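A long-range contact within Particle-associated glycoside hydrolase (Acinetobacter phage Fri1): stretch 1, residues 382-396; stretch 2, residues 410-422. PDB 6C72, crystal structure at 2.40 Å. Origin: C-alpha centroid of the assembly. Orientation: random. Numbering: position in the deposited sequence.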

ATOM      1  N   LEU A 382      15.316  -0.050 -21.548  1.00 28.43           N
ATOM      2  CA  LEU A 382      14.031   0.634 -21.688  1.00 28.26           C
ATOM      3  C   LEU A 382      13.074   0.227 -20.580  1.00 26.69           C
ATOM      4  O   LEU A 382      12.948  -0.958 -20.249  1.00 26.04           O
ATOM      5  CB  LEU A 382      13.377   0.287 -23.027  1.00 28.62           C
ATOM      6  CG  LEU A 382      14.113   0.510 -24.342  1.00 29.25           C
ATOM      7  CD1 LEU A 382      13.287  -0.101 -25.453  1.00 29.33           C
ATOM      8  CD2 LEU A 382      14.375   1.992 -24.601  1.00 28.98           C
ATOM      9  N   ALA A 383      12.377   1.210 -20.016  1.00 27.71           N
ATOM     10  CA  ALA A 383      11.342   0.864 -19.049  1.00 25.99           C
ATOM     11  C   ALA A 383      10.137   0.215 -19.728  1.00 25.39           C
ATOM     12  O   ALA A 383       9.576  -0.750 -19.199  1.00 24.68           O
ATOM     13  CB  ALA A 383      10.913   2.100 -18.255  1.00 25.40           C
ATOM     14  N   PHE A 384       9.734   0.711 -20.903  1.00 24.54           N
ATOM     15  CA  PHE A 384       8.544   0.230 -21.603  1.00 24.28           C
ATOM     16  C   PHE A 384       8.889  -0.093 -23.044  1.00 25.80           C
ATOM     17  O   PHE A 384       9.537   0.710 -23.723  1.00 26.77           O
ATOM     18  CB  PHE A 384       7.414   1.263 -21.592  1.00 23.47           C
ATOM     19  CG  PHE A 384       6.869   1.533 -20.237  1.00 22.55           C
ATOM     20  CD1 PHE A 384       5.869   0.730 -19.710  1.00 22.46           C
ATOM     21  CD2 PHE A 384       7.379   2.572 -19.473  1.00 22.32           C
ATOM     22  CE1 PHE A 384       5.362   0.970 -18.447  1.00 22.39           C
ATOM     23  CE2 PHE A 384       6.891   2.815 -18.209  1.00 22.01           C
ATOM     24  CZ  PHE A 384       5.879   2.016 -17.691  1.00 22.16           C
ATOM     25  N   SER A 385       8.423  -1.244 -23.521  1.00 29.90           N
ATOM     26  CA  SER A 385       8.577  -1.623 -24.924  1.00 31.61           C
ATOM     27  C   SER A 385       7.215  -2.119 -25.405  1.00 31.73           C
ATOM     28  O   SER A 385       6.798  -3.237 -25.084  1.00 31.44           O
ATOM     29  CB  SER A 385       9.665  -2.685 -25.089  1.00 32.05           C
ATOM     30  OG  SER A 385       9.977  -2.888 -26.454  1.00 32.97           O
ATOM     31  N   THR A 386       6.510  -1.275 -26.145  1.00 32.00           N
ATOM     32  CA  THR A 386       5.183  -1.599 -26.646  1.00 31.89           C
ATOM     33  C   THR A 386       5.311  -2.197 -28.041  1.00 32.55           C
ATOM     34  O   THR A 386       5.609  -1.486 -29.004  1.00 32.51           O
ATOM     35  CB  THR A 386       4.301  -0.354 -26.659  1.00 30.70           C
ATOM     36  OG1 THR A 386       4.239   0.193 -25.340  1.00 29.53           O
ATOM     37  CG2 THR A 386       2.892  -0.692 -27.108  1.00 30.72           C
ATOM     38  N   THR A 387       5.039  -3.494 -28.162  1.00 28.36           N
ATOM     39  CA  THR A 387       5.150  -4.127 -29.470  1.00 29.22           C
ATOM     40  C   THR A 387       4.043  -3.647 -30.405  1.00 30.10           C
ATOM     41  O   THR A 387       4.304  -3.304 -31.565  1.00 31.11           O
ATOM     42  CB  THR A 387       5.094  -5.651 -29.316  1.00 29.86           C
ATOM     43  OG1 THR A 387       6.029  -6.069 -28.319  1.00 29.13           O
ATOM     44  CG2 THR A 387       5.441  -6.346 -30.621  1.00 31.44           C
ATOM     45  N   THR A 388       2.810  -3.562 -29.903  1.00 36.59           N
ATOM     46  CA  THR A 388       1.658  -3.243 -30.742  1.00 36.33           C
ATOM     47  C   THR A 388       1.550  -1.733 -30.906  1.00 35.84           C
ATOM     48  O   THR A 388       1.289  -1.008 -29.943  1.00 35.35           O
ATOM     49  CB  THR A 388       0.377  -3.818 -30.145  1.00 36.15           C
ATOM     50  OG1 THR A 388       0.578  -5.198 -29.802  1.00 36.47           O
ATOM     51  CG2 THR A 388      -0.763  -3.705 -31.154  1.00 36.03           C
ATOM     52  N   THR A 389       1.768  -1.262 -32.130  1.00 31.78           N
ATOM     53  CA  THR A 389       1.690   0.162 -32.422  1.00 31.85           C
ATOM     54  C   THR A 389       0.280   0.697 -32.188  1.00 32.09           C
ATOM     55  O   THR A 389      -0.690   0.211 -32.772  1.00 33.31           O
ATOM     56  CB  THR A 389       2.117   0.403 -33.874  1.00 33.44           C
ATOM     57  OG1 THR A 389       3.462  -0.065 -34.064  1.00 33.39           O
ATOM     58  CG2 THR A 389       2.016   1.904 -34.239  1.00 33.84           C
ATOM     59  N   GLY A 390       0.175   1.734 -31.367  1.00 36.52           N
ATOM     60  CA  GLY A 390      -1.106   2.334 -31.058  1.00 36.11           C
ATOM     61  C   GLY A 390      -1.627   2.046 -29.670  1.00 35.85           C
ATOM     62  O   GLY A 390      -2.600   2.683 -29.253  1.00 35.58           O
ATOM     63  N   TYR A 391      -1.052   1.089 -28.952  1.00 29.50           N
ATOM     64  CA  TYR A 391      -1.490   0.854 -27.587  1.00 28.70           C
ATOM     65  C   TYR A 391      -1.055   2.014 -26.702  1.00 27.68           C
ATOM     66  O   TYR A 391       0.007   2.613 -26.908  1.00 27.22           O
ATOM     67  CB  TYR A 391      -0.930  -0.458 -27.059  1.00 28.25           C
ATOM     68  CG  TYR A 391      -1.657  -1.677 -27.566  1.00 29.40           C
ATOM     69  CD1 TYR A 391      -2.662  -1.573 -28.527  1.00 30.77           C
ATOM     70  CD2 TYR A 391      -1.349  -2.933 -27.078  1.00 29.33           C
ATOM     71  CE1 TYR A 391      -3.333  -2.702 -28.987  1.00 32.03           C
ATOM     72  CE2 TYR A 391      -2.010  -4.060 -27.529  1.00 30.58           C
ATOM     73  CZ  TYR A 391      -2.995  -3.939 -28.479  1.00 31.92           C
ATOM     74  OH  TYR A 391      -3.622  -5.071 -28.913  1.00 33.33           O
ATOM     75  N   VAL A 392      -1.889   2.351 -25.728  1.00 27.55           N
ATOM     76  CA  VAL A 392      -1.688   3.547 -24.928  1.00 26.94           C
ATOM     77  C   VAL A 392      -1.684   3.161 -23.463  1.00 26.24           C
ATOM     78  O   VAL A 392      -2.418   2.259 -23.048  1.00 26.62           O
ATOM     79  CB  VAL A 392      -2.784   4.607 -25.209  1.00 27.89           C
ATOM     80  CG1 VAL A 392      -2.470   5.932 -24.490  1.00 27.46           C
ATOM     81  CG2 VAL A 392      -2.936   4.825 -26.703  1.00 28.95           C
ATOM     82  N   ILE A 393      -0.848   3.833 -22.682  1.00 25.43           N
ATOM     83  CA  ILE A 393      -0.974   3.822 -21.232  1.00 25.48           C
ATOM     84  C   ILE A 393      -1.817   5.034 -20.872  1.00 25.75           C
ATOM     85  O   ILE A 393      -1.339   6.169 -20.912  1.00 25.45           O
ATOM     86  CB  ILE A 393       0.383   3.857 -20.526  1.00 24.96           C
ATOM     87  CG1 ILE A 393       1.270   2.721 -21.020  1.00 24.73           C
ATOM     88  CG2 ILE A 393       0.190   3.776 -19.017  1.00 25.46           C
ATOM     89  CD1 ILE A 393       2.678   2.734 -20.427  1.00 24.13           C
ATOM     90  N   THR A 394      -3.070   4.780 -20.512  1.00 35.82           N
ATOM     91  CA  THR A 394      -4.042   5.840 -20.334  1.00 36.17           C
ATOM     92  C   THR A 394      -3.713   6.708 -19.138  1.00 36.50           C
ATOM     93  O   THR A 394      -3.813   7.937 -19.211  1.00 36.54           O
ATOM     94  CB  THR A 394      -5.413   5.211 -20.177  1.00 36.78           C
ATOM     95  OG1 THR A 394      -5.703   4.492 -21.374  1.00 36.54           O
ATOM     96  CG2 THR A 394      -6.470   6.264 -19.961  1.00 37.20           C
ATOM     97  N   SER A 395      -3.332   6.096 -18.026  1.00 26.54           N
ATOM     98  CA  SER A 395      -3.031   6.864 -16.829  1.00 26.53           C
ATOM     99  C   SER A 395      -2.116   6.046 -15.938  1.00 25.85           C
ATOM    100  O   SER A 395      -1.986   4.825 -16.093  1.00 25.62           O
ATOM    101  CB  SER A 395      -4.302   7.228 -16.063  1.00 27.74           C
ATOM    102  OG  SER A 395      -4.980   6.064 -15.669  1.00 28.23           O
ATOM    103  N   GLY A 396      -1.529   6.724 -14.976  1.00 28.11           N
ATOM    104  CA  GLY A 396      -0.751   6.046 -13.972  1.00 28.66           C
ATOM    105  C   GLY A 396       0.313   6.946 -13.377  1.00 28.85           C
ATOM    106  O   GLY A 396       0.372   8.146 -13.644  1.00 28.62           O
ATOM    107  N   GLY A 410      16.999   4.719 -24.225  1.00 29.94           N
ATOM    108  CA  GLY A 410      15.716   5.386 -24.323  1.00 29.23           C
ATOM    109  C   GLY A 410      14.830   5.164 -23.114  1.00 28.82           C
ATOM    110  O   GLY A 410      15.070   4.310 -22.259  1.00 29.28           O
ATOM    111  N   PHE A 411      13.775   5.974 -23.026  1.00 25.85           N
ATOM    112  CA  PHE A 411      12.787   5.734 -21.978  1.00 25.13           C
ATOM    113  C   PHE A 411      11.844   4.605 -22.369  1.00 24.94           C
ATOM    114  O   PHE A 411      11.472   3.777 -21.529  1.00 24.68           O
ATOM    115  CB  PHE A 411      12.007   7.009 -21.675  1.00 24.14           C
ATOM    116  CG  PHE A 411      10.836   6.805 -20.753  1.00 23.28           C
ATOM    117  CD1 PHE A 411      11.011   6.805 -19.384  1.00 23.49           C
ATOM    118  CD2 PHE A 411       9.557   6.633 -21.261  1.00 23.12           C
ATOM    119  CE1 PHE A 411       9.945   6.627 -18.533  1.00 22.84           C
ATOM    120  CE2 PHE A 411       8.479   6.450 -20.420  1.00 22.71           C
ATOM    121  CZ  PHE A 411       8.668   6.442 -19.053  1.00 22.45           C
ATOM    122  N   SER A 412      11.454   4.553 -23.636  1.00 26.68           N
ATOM    123  CA  SER A 412      10.470   3.586 -24.090  1.00 26.68           C
ATOM    124  C   SER A 412      10.642   3.400 -25.584  1.00 27.59           C
ATOM    125  O   SER A 412      11.315   4.181 -26.256  1.00 27.70           O
ATOM    126  CB  SER A 412       9.044   4.036 -23.748  1.00 25.26           C
ATOM    127  OG  SER A 412       8.737   5.272 -24.368  1.00 24.87           O
ATOM    128  N   TYR A 413      10.033   2.344 -26.091  1.00 28.75           N
ATOM    129  CA  TYR A 413       9.968   2.076 -27.515  1.00 29.29           C
ATOM    130  C   TYR A 413       8.502   2.012 -27.910  1.00 28.77           C
ATOM    131  O   TYR A 413       7.719   1.307 -27.265  1.00 28.67           O
ATOM    132  CB  TYR A 413      10.686   0.761 -27.857  1.00 30.35           C
ATOM    133  CG  TYR A 413      10.286   0.192 -29.197  1.00 30.57           C
ATOM    134  CD1 TYR A 413      10.735   0.766 -30.387  1.00 30.62           C
ATOM    135  CD2 TYR A 413       9.435  -0.903 -29.273  1.00 30.72           C
ATOM    136  CE1 TYR A 413      10.349   0.257 -31.612  1.00 30.86           C
ATOM    137  CE2 TYR A 413       9.041  -1.423 -30.490  1.00 30.87           C
ATOM    138  CZ  TYR A 413       9.500  -0.846 -31.656  1.00 30.96           C
ATOM    139  OH  TYR A 413       9.102  -1.372 -32.865  1.00 31.94           O
ATOM    140  N   ASN A 414       8.120   2.786 -28.930  1.00 33.55           N
ATOM    141  CA  ASN A 414       6.806   2.640 -29.562  1.00 33.33           C
ATOM    142  C   ASN A 414       5.667   2.783 -28.552  1.00 32.49           C
ATOM    143  O   ASN A 414       4.631   2.129 -28.671  1.00 32.55           O
ATOM    144  CB  ASN A 414       6.717   1.293 -30.291  1.00 34.17           C
ATOM    145  CG  ASN A 414       5.588   1.232 -31.301  1.00 34.07           C
ATOM    146  OD1 ASN A 414       5.241   2.230 -31.934  1.00 33.70           O
ATOM    147  ND2 ASN A 414       5.003   0.043 -31.457  1.00 34.42           N
ATOM    148  N   THR A 415       5.856   3.620 -27.533  1.00 29.86           N
ATOM    149  CA  THR A 415       4.902   3.755 -26.438  1.00 28.99           C
ATOM    150  C   THR A 415       4.151   5.083 -26.533  1.00 28.38           C
ATOM    151  O   THR A 415       4.706   6.093 -26.980  1.00 28.36           O
ATOM    152  CB  THR A 415       5.632   3.616 -25.100  1.00 28.54           C
ATOM    153  OG1 THR A 415       6.270   2.333 -25.071  1.00 29.35           O
ATOM    154  CG2 THR A 415       4.680   3.698 -23.936  1.00 27.74           C
ATOM    155  N   LEU A 416       2.871   5.069 -26.143  1.00 29.24           N
ATOM    156  CA  LEU A 416       2.021   6.257 -26.120  1.00 28.96           C
ATOM    157  C   LEU A 416       1.370   6.364 -24.751  1.00 28.68           C
ATOM    158  O   LEU A 416       0.932   5.352 -24.189  1.00 28.83           O
ATOM    159  CB  LEU A 416       0.936   6.196 -27.186  1.00 29.34           C
ATOM    160  CG  LEU A 416       1.347   5.990 -28.640  1.00 29.84           C
ATOM    161  CD1 LEU A 416       0.140   5.541 -29.454  1.00 30.20           C
ATOM    162  CD2 LEU A 416       1.940   7.288 -29.210  1.00 29.77           C
ATOM    163  N   VAL A 417       1.345   7.574 -24.188  1.00 25.64           N
ATOM    164  CA  VAL A 417       0.696   7.811 -22.906  1.00 25.39           C
ATOM    165  C   VAL A 417      -0.188   9.043 -23.044  1.00 26.31           C
ATOM    166  O   VAL A 417      -0.234   9.687 -24.094  1.00 27.10           O
ATOM    167  CB  VAL A 417       1.704   7.978 -21.741  1.00 24.68           C
ATOM    168  CG1 VAL A 417       2.700   6.818 -21.697  1.00 24.38           C
ATOM    169  CG2 VAL A 417       2.427   9.331 -21.787  1.00 24.84           C
ATOM    170  N   THR A 418      -0.894   9.373 -21.974  1.00 28.44           N
ATOM    171  CA  THR A 418      -1.633  10.627 -21.913  1.00 28.85           C
ATOM    172  C   THR A 418      -1.087  11.452 -20.757  1.00 29.15           C
ATOM    173  O   THR A 418      -0.178  11.027 -20.031  1.00 29.05           O
ATOM    174  CB  THR A 418      -3.138  10.390 -21.763  1.00 29.45           C
ATOM    175  OG1 THR A 418      -3.455  10.169 -20.388  1.00 30.07           O
ATOM    176  CG2 THR A 418      -3.579   9.190 -22.573  1.00 29.28           C
ATOM    177  N   GLY A 419      -1.645  12.648 -20.594  1.00 28.15           N
ATOM    178  CA  GLY A 419      -1.239  13.530 -19.517  1.00 28.27           C
ATOM    179  C   GLY A 419      -1.561  13.016 -18.137  1.00 28.23           C
ATOM    180  O   GLY A 419      -1.027  13.549 -17.157  1.00 28.43           O
ATOM    181  N   ASP A 420      -2.413  11.996 -18.034  1.00 28.39           N
ATOM    182  CA  ASP A 420      -2.712  11.389 -16.749  1.00 29.11           C
ATOM    183  C   ASP A 420      -1.707  10.300 -16.382  1.00 28.78           C
ATOM    184  O   ASP A 420      -1.918   9.586 -15.404  1.00 29.33           O
ATOM    185  CB  ASP A 420      -4.146  10.858 -16.748  1.00 29.54           C
ATOM    186  CG  ASP A 420      -5.163  11.971 -16.911  1.00 30.29           C
ATOM    187  OD1 ASP A 420      -5.018  13.016 -16.228  1.00 30.76           O
ATOM    188  OD2 ASP A 420      -6.091  11.835 -17.744  1.00 30.88           O
ATOM    189  N   PHE A 421      -0.628  10.170 -17.148  1.00 29.00           N
ATOM    190  CA  PHE A 421       0.528   9.342 -16.801  1.00 28.60           C
ATOM    191  C   PHE A 421       1.596  10.259 -16.196  1.00 28.75           C
ATOM    192  O   PHE A 421       2.182  11.089 -16.900  1.00 28.25           O
ATOM    193  CB  PHE A 421       1.044   8.613 -18.045  1.00 27.58           C
ATOM    194  CG  PHE A 421       2.106   7.575 -17.768  1.00 27.06           C
ATOM    195  CD1 PHE A 421       1.782   6.363 -17.173  1.00 27.31           C
ATOM    196  CD2 PHE A 421       3.421   7.796 -18.134  1.00 26.42           C
ATOM    197  CE1 PHE A 421       2.761   5.397 -16.928  1.00 26.77           C
ATOM    198  CE2 PHE A 421       4.399   6.830 -17.891  1.00 26.02           C
ATOM    199  CZ  PHE A 421       4.063   5.627 -17.286  1.00 26.08           C
ATOM    200  N   LEU A 422       1.831  10.124 -14.892  1.00 25.01           N
ATOM    201  CA  LEU A 422       2.704  11.026 -14.150  1.00 25.27           C
ATOM    202  C   LEU A 422       4.095  10.421 -13.989  1.00 24.60           C
ATOM    203  O   LEU A 422       4.239   9.303 -13.483  1.00 24.26           O
ATOM    204  CB  LEU A 422       2.110  11.351 -12.777  1.00 26.12           C
ATOM    205  CG  LEU A 422       2.967  12.237 -11.860  1.00 26.66           C
ATOM    206  CD1 LEU A 422       3.281  13.574 -12.531  1.00 27.09           C
ATOM    207  CD2 LEU A 422       2.268  12.473 -10.538  1.00 27.73           C
TER
HETATM  208  O   HOH W   1       1.817   2.093 -24.955  1.00 23.60           O
HETATM  209  O   HOH W   2       5.215   1.617 -34.895  1.00 31.56           O
HETATM  210  O   HOH W   3       1.755   2.688 -29.079  1.00 29.42           O
HETATM  211  O   HOH W   4      -6.720   9.548 -18.562  1.00 39.90           O

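The shortest polar contact between the two stretches is also the most striking: Thr-418 OG1 donates to Thr-394 O at 2.5 Å. Thr-418 OG1 also accepts from Asp-420 N (3.2 Å, 158° at hydrogen), so one side chain ties the neighbouring backbone to its own type I turn, Thr-418 to Phe-421.

The backbones pair in parallel register at three places. Tyr-413 N to Phe-384 O (2.9 Å, 151°) and Thr-386 N to Tyr-413 O (3.1 Å, 167°) define the first. In the second, Ile-393 N to Leu-416 O is short and straight (2.8 Å, 166°), whereas Thr-418 N to Ile-393 O is weak (3.4 Å, 134°). At and beyond the corners, Gly-396 N to Asp-420 O (2.9 Å) and Leu-422 N to Gly-396 O (2.8 Å) restore good geometry, at 164° and 171°.

Between the first two, Asn-414 replaces backbone pairing with its side chain: ND2 donates to Thr-386 O and to Thr-389 OG1, each at 3.0 Å. Water 2 links Asn-414 OD1 (3.0 Å) to Thr-389 OG1 (2.6 Å).

On the face carrying Phe-384 and Ile-393, apolar groups converge on Phe-421: Ile-393 CG2 lies 3.6 Å from Phe-421 CD1, and Phe-384 CZ 4.1 Å from Phe-421 CZ. Phe-411 CZ meets the Phe-384 ring at its edge, with the two planes inclined at 45°.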